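Local coordinates for protein TRAP dicarboxylate transporter, DctP subunit (PDB 4OVS) that binds succinate in the periplasm and probably delivers it, as the solute-binding subunit, to a TRAP dicarboxylate transporter in the membrane, at residues G206-L211 against S229-L234. Sequence-based numbering, arbitrary orientation.
Sequences GAENPL and SNHGYL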
loop_
_atom_site.group_PDB
_atom_site.type_symbol
_atom_site.label_atom_id
_atom_site.label_comp_id
_atom_site.label_asym_id
_atom_site.label_seq_id
_atom_site.Cartn_x
_atom_site.Cartn_y
_atom_site.Cartn_z
ATOM N N GLY A 206 8.913 15.217 -5.114
ATOM C CA GLY A 206 9.181 13.873 -4.633
ATOM C C GLY A 206 7.955 13.053 -4.237
ATOM O O GLY A 206 6.824 13.441 -4.487
ATOM N N ALA A 207 8.212 11.892 -3.641
ATOM C CA ALA A 207 7.173 10.977 -3.226
ATOM C C ALA A 207 7.707 10.039 -2.137
ATOM O O ALA A 207 8.890 10.081 -1.790
ATOM C CB ALA A 207 6.665 10.176 -4.438
ATOM N N GLU A 208 6.836 9.188 -1.602
ATOM C CA GLU A 208 7.232 8.131 -0.677
ATOM C C GLU A 208 6.666 6.823 -1.211
ATOM O O GLU A 208 5.493 6.757 -1.561
ATOM C CB GLU A 208 6.693 8.420 0.707
ATOM C CG GLU A 208 5.198 8.754 0.745
ATOM C CD GLU A 208 4.562 8.642 2.180
ATOM O OE1 GLU A 208 5.281 8.720 3.195
ATOM O OE2 GLU A 208 3.340 8.461 2.275
ATOM N N ASN A 209 7.509 5.804 -1.321
ATOM C CA ASN A 209 7.100 4.521 -1.872
ATOM C C ASN A 209 7.853 3.365 -1.262
ATOM O O ASN A 209 8.991 3.513 -0.836
ATOM C CB ASN A 209 7.352 4.446 -3.367
ATOM C CG ASN A 209 6.564 5.473 -4.142
ATOM O OD1 ASN A 209 7.058 6.558 -4.406
ATOM N ND2 ASN A 209 5.332 5.168 -4.442
ATOM N N PRO A 210 7.216 2.191 -1.244
ATOM C CA PRO A 210 7.964 0.984 -0.997
ATOM C C PRO A 210 8.815 0.688 -2.240
ATOM O O PRO A 210 8.496 1.203 -3.290
ATOM C CB PRO A 210 6.878 -0.053 -0.775
ATOM C CG PRO A 210 5.713 0.467 -1.481
ATOM C CD PRO A 210 5.784 1.926 -1.450
ATOM N N LEU A 211 9.899 -0.062 -2.100
ATOM C CA LEU A 211 10.845 -0.294 -3.210
ATOM C C LEU A 211 10.167 -0.998 -4.363
ATOM O O LEU A 211 10.532 -0.807 -5.533
ATOM C CB LEU A 211 12.077 -1.098 -2.742
ATOM C CG LEU A 211 12.984 -0.373 -1.763
ATOM C CD1 LEU A 211 14.274 -1.178 -1.526
ATOM C CD2 LEU A 211 13.319 1.028 -2.276
ATOM N N SER A 229 14.618 5.685 4.071
ATOM C CA SER A 229 14.097 6.252 5.311
ATOM C C SER A 229 13.220 5.303 6.124
ATOM O O SER A 229 13.150 5.410 7.332
ATOM C CB SER A 229 13.306 7.509 4.984
ATOM O OG SER A 229 12.361 7.258 3.973
ATOM N N ASN A 230 12.532 4.379 5.475
ATOM C CA ASN A 230 11.743 3.428 6.235
ATOM C C ASN A 230 10.818 4.116 7.213
ATOM O O ASN A 230 10.595 3.640 8.291
ATOM C CB ASN A 230 12.672 2.488 7.008
ATOM C CG ASN A 230 13.371 1.522 6.110
ATOM O OD1 ASN A 230 12.759 0.625 5.559
ATOM N ND2 ASN A 230 14.665 1.709 5.935
ATOM N N HIS A 231 10.238 5.231 6.815
ATOM C CA HIS A 231 9.656 6.117 7.801
ATOM C C HIS A 231 8.184 5.801 8.054
ATOM O O HIS A 231 7.630 6.244 9.042
ATOM C CB HIS A 231 9.843 7.546 7.331
ATOM C CG HIS A 231 9.138 7.816 6.055
ATOM N ND1 HIS A 231 9.711 7.590 4.824
ATOM C CD2 HIS A 231 7.866 8.203 5.819
ATOM C CE1 HIS A 231 8.833 7.879 3.878
ATOM N NE2 HIS A 231 7.705 8.243 4.459
ATOM N N GLY A 232 7.547 5.037 7.168
ATOM C CA GLY A 232 6.172 4.589 7.385
ATOM C C GLY A 232 5.916 3.288 6.626
ATOM O O GLY A 232 6.786 2.844 5.857
ATOM N N TYR A 233 4.743 2.680 6.806
ATOM C CA TYR A 233 4.486 1.344 6.232
ATOM C C TYR A 233 3.321 1.404 5.238
ATOM O O TYR A 233 2.421 2.190 5.405
ATOM C CB TYR A 233 4.214 0.281 7.347
ATOM C CG TYR A 233 3.841 -1.038 6.730
ATOM C CD1 TYR A 233 4.819 -1.900 6.242
ATOM C CD2 TYR A 233 2.516 -1.390 6.551
ATOM C CE1 TYR A 233 4.479 -3.107 5.586
ATOM C CE2 TYR A 233 2.167 -2.616 5.938
ATOM C CZ TYR A 233 3.166 -3.456 5.452
ATOM O OH TYR A 233 2.823 -4.625 4.784
ATOM N N LEU A 234 3.352 0.555 4.215
ATOM C CA LEU A 234 2.294 0.469 3.231
ATOM C C LEU A 234 1.934 -1.008 3.047
ATOM O O LEU A 234 2.801 -1.856 2.764
ATOM C CB LEU A 234 2.734 1.093 1.910
ATOM C CG LEU A 234 1.651 1.505 0.891
ATOM C CD1 LEU A 234 2.260 2.462 -0.158
ATOM C CD2 LEU A 234 1.079 0.303 0.157
#
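E208 and P210 meet H231 and L234 where the short touching parts, 208-210 and 231-234, run 61° apart. The CA atoms of E208 and G232 are 8.9 Å from each other, those of P210 and L234 7.1 Å. Strand 137-152 pairs antiparallel with both 206-209 and 233-241, and the segments meet through side chains. E208, P210 and L234 point across, while the H231 imidazole swings in with CG between the backbone N and the carbonyl carbon. The side chains of E208, extended beyond CG, and H231 cross at about a right angle, yet carboxylate and imidazole planes are turned only 26° from each other. H231 NE2 donates to E208 OE1 over 2.8 Å in a nearly straight bond (171°), close to the ring plane but on the anti side of the carboxylate. H231 ND1 lies 2.8 Å from S229 OG, so that hydrogen bonds at both ring nitrogens hold the imidazole's rotation. Within the family 7 solute-binding fold, this buried His-carboxylate hydrogen bond links two segments of the mixed sheet across strand 137-152. Q179 also donates to E208 OE1 and K148 forms a salt bridge with OE2, so the carboxylate is probably kept charged. A leucine in place of H231 would probably leave E208 OE1 short of one donor and S229 OG without its imidazole mate. CG of L234, anti to the backbone N, carries CD1 to within 3.8 Å of CD of P210, the N-cap of helix 211-216. The L234 side chain is also about 4 Å from bound succinate, while P210 adjoins the succinate-binding N213.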